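Local coordinates for 1,4-dihydroxy-2-naphthoyl-CoA hydrolase (Escherichia coli, PDB 4K49), which hydrolyses 1,4-dihydroxy-2-naphthoyl-CoA to 1,4-dihydroxy-2-naphthoate and CoA in menaquinone biosynthesis, and also accepts a wide range of other acyl-CoA thioesters, at residues A[72-75]-A[76-80]. Numbering follows the deposited sequence.
Sequences LCTE and GEQKV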
ATOM      1  N   LEU A  72     -14.160  -9.480  10.481  1.00  5.97           N
ATOM      2  CA  LEU A  72     -15.306  -9.319  11.361  1.00  5.61           C
ATOM      3  C   LEU A  72     -16.577  -9.879  10.727  1.00  7.52           C
ATOM      4  O   LEU A  72     -17.603 -10.033  11.403  1.00  7.53           O
ATOM      5  CB  LEU A  72     -15.493  -7.842  11.743  1.00  5.78           C
ATOM      6  CG  LEU A  72     -14.426  -7.169  12.610  1.00 14.05           C
ATOM      7  CD1 LEU A  72     -14.739  -5.698  12.785  1.00  6.20           C
ATOM      8  CD2 LEU A  72     -14.312  -7.844  13.982  1.00  6.51           C
ATOM      9  N   CYS A  73     -16.525 -10.169   9.426  1.00  3.83           N
ATOM     10  CA  CYS A  73     -17.640 -10.845   8.758  1.00  6.63           C
ATOM     11  C   CYS A  73     -17.453 -12.360   8.650  1.00  5.87           C
ATOM     12  O   CYS A  73     -18.223 -13.042   7.973  1.00  8.28           O
ATOM     13  CB  CYS A  73     -17.907 -10.229   7.386  1.00 10.79           C
ATOM     14  SG  CYS A  73     -18.533  -8.532   7.519  1.00  7.00           S
ATOM     15  N   THR A  74     -16.439 -12.888   9.325  1.00  7.77           N
ATOM     16  CA  THR A  74     -16.301 -14.338   9.466  1.00  5.39           C
ATOM     17  C   THR A  74     -16.522 -14.710  10.924  1.00  8.91           C
ATOM     18  O   THR A  74     -16.739 -13.841  11.771  1.00  8.60           O
ATOM     19  CB  THR A  74     -14.929 -14.839   9.005  1.00  4.44           C
ATOM     20  OG1 THR A  74     -13.903 -14.253   9.821  1.00  6.58           O
ATOM     21  CG2 THR A  74     -14.682 -14.505   7.524  1.00  7.47           C
ATOM     22  N   GLU A  75     -16.465 -15.998  11.235  1.00 11.42           N
ATOM     23  CA  GLU A  75     -16.675 -16.405  12.620  1.00 13.27           C
ATOM     24  C   GLU A  75     -15.733 -17.512  13.060  1.00 21.84           C
ATOM     25  O   GLU A  75     -15.142 -18.205  12.228  1.00  9.03           O
ATOM     26  CB  GLU A  75     -18.123 -16.826  12.840  1.00 14.42           C
ATOM     27  CG  GLU A  75     -18.579 -17.947  11.945  1.00 18.59           C
ATOM     28  CD  GLU A  75     -20.087 -18.068  11.954  1.00 32.94           C
ATOM     29  OE1 GLU A  75     -20.695 -17.739  12.996  1.00 32.33           O
ATOM     30  OE2 GLU A  75     -20.667 -18.470  10.921  1.00 24.66           O
ATOM     31  N   GLY A  76     -15.603 -17.669  14.376  1.00 14.90           N
ATOM     32  CA  GLY A  76     -14.747 -18.690  14.947  1.00 19.25           C
ATOM     33  C   GLY A  76     -13.333 -18.617  14.412  1.00 19.84           C
ATOM     34  O   GLY A  76     -12.706 -17.554  14.401  1.00 10.13           O
ATOM     35  N   GLU A  77     -12.822 -19.742  13.934  1.00 13.04           N
ATOM     36  CA  GLU A  77     -11.418 -19.756  13.542  1.00 16.03           C
ATOM     37  C   GLU A  77     -11.129 -19.466  12.076  1.00 13.60           C
ATOM     38  O   GLU A  77      -9.995 -19.628  11.612  1.00  8.39           O
ATOM     39  CB  GLU A  77     -10.762 -21.058  13.954  1.00 25.30           C
ATOM     40  CG  GLU A  77      -9.475 -20.794  14.659  1.00 31.41           C
ATOM     41  CD  GLU A  77      -9.662 -20.248  16.051  1.00 36.03           C
ATOM     42  OE1 GLU A  77      -8.699 -19.649  16.574  1.00 43.60           O
ATOM     43  OE2 GLU A  77     -10.761 -20.428  16.624  1.00 37.50           O
ATOM     44  N   GLN A  78     -12.145 -19.040  11.347  1.00 10.20           N
ATOM     45  CA  GLN A  78     -11.922 -18.567   9.993  1.00 13.57           C
ATOM     46  C   GLN A  78     -10.926 -17.411  10.003  1.00  8.85           C
ATOM     47  O   GLN A  78     -10.895 -16.606  10.944  1.00 11.76           O
ATOM     48  CB  GLN A  78     -13.239 -18.099   9.385  1.00 10.58           C
ATOM     49  CG  GLN A  78     -14.254 -19.188   9.193  1.00 13.22           C
ATOM     50  CD  GLN A  78     -15.447 -18.693   8.416  1.00 17.50           C
ATOM     51  OE1 GLN A  78     -16.162 -17.797   8.866  1.00 13.04           O
ATOM     52  NE2 GLN A  78     -15.658 -19.254   7.232  1.00 11.93           N
ATOM     53  N   LYS A  79     -10.095 -17.349   8.967  1.00 11.71           N
ATOM     54  CA  LYS A  79      -9.188 -16.225   8.783  1.00  9.79           C
ATOM     55  C   LYS A  79      -9.516 -15.539   7.461  1.00 13.17           C
ATOM     56  O   LYS A  79     -10.158 -16.120   6.579  1.00  7.61           O
ATOM     57  CB  LYS A  79      -7.731 -16.683   8.742  1.00  7.55           C
ATOM     58  CG  LYS A  79      -7.333 -17.719   9.776  1.00 24.46           C
ATOM     59  CD  LYS A  79      -5.926 -18.229   9.450  1.00 27.32           C
ATOM     60  CE  LYS A  79      -5.597 -19.541  10.157  1.00 42.01           C
ATOM     61  NZ  LYS A  79      -4.902 -19.328  11.453  1.00 35.59           N
ATOM     62  N   VAL A  80      -9.066 -14.298   7.332  1.00  7.62           N
ATOM     63  CA  VAL A  80      -9.267 -13.524   6.122  1.00  5.27           C
ATOM     64  C   VAL A  80      -7.906 -12.967   5.738  1.00  6.20           C
ATOM     65  O   VAL A  80      -7.193 -12.451   6.594  1.00  7.67           O
ATOM     66  CB  VAL A  80     -10.269 -12.389   6.390  1.00  7.21           C
ATOM     67  CG1 VAL A  80     -10.304 -11.388   5.233  1.00  5.39           C
ATOM     68  CG2 VAL A  80     -11.655 -12.982   6.601  1.00  3.76           C
TER
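The extended side chain of Gln78 runs alongside that of Glu75 and accepts the backbone N-H of Glu75 on OE1, 3.0 Å from Glu75 N. The bond is nearly straight (167° at the hydrogen) and lies in the carbonyl plane, on a lone pair. The same OE1 sits 3.2 Å from Thr74 CB, while the CG of Gln78 passes 3.3 Å from the carbonyl O of Glu75. CG stands beside the backbone N of Gln78 (chi1 -65°), which carries the amide to the N-H of Glu75. With an alanine here, that N-H would probably lose this acceptor, and Thr74 CB its contact with the amide oxygen. Gln78 N donates to Glu75 O over 3.2 Å, tilted from the carbonyl plane; this bond closes a type II' beta turn from Glu75 to Gln78, and the side-chain amide adds a second link between the same two residues. Gly76 is the second residue of the turn; at its phi of 54° a CB would press on the carbonyl carbon of Glu75. Deeper in, Thr74 CG2 meets Val80 CG2 at 3.5 Å, a methyl-to-methyl contact backed by Gln112 of strand 111-119. Thr74 OG1 bonds the carbonyl of Tyr71 and the guanidinium of Arg5, which also reaches Gly76 O. The turn lies in the loop joining the central helix 55-72 of the hotdog fold to strand 80-89, where Val80 lines the 2,4-dihydroxyphenacyl-CoA pocket.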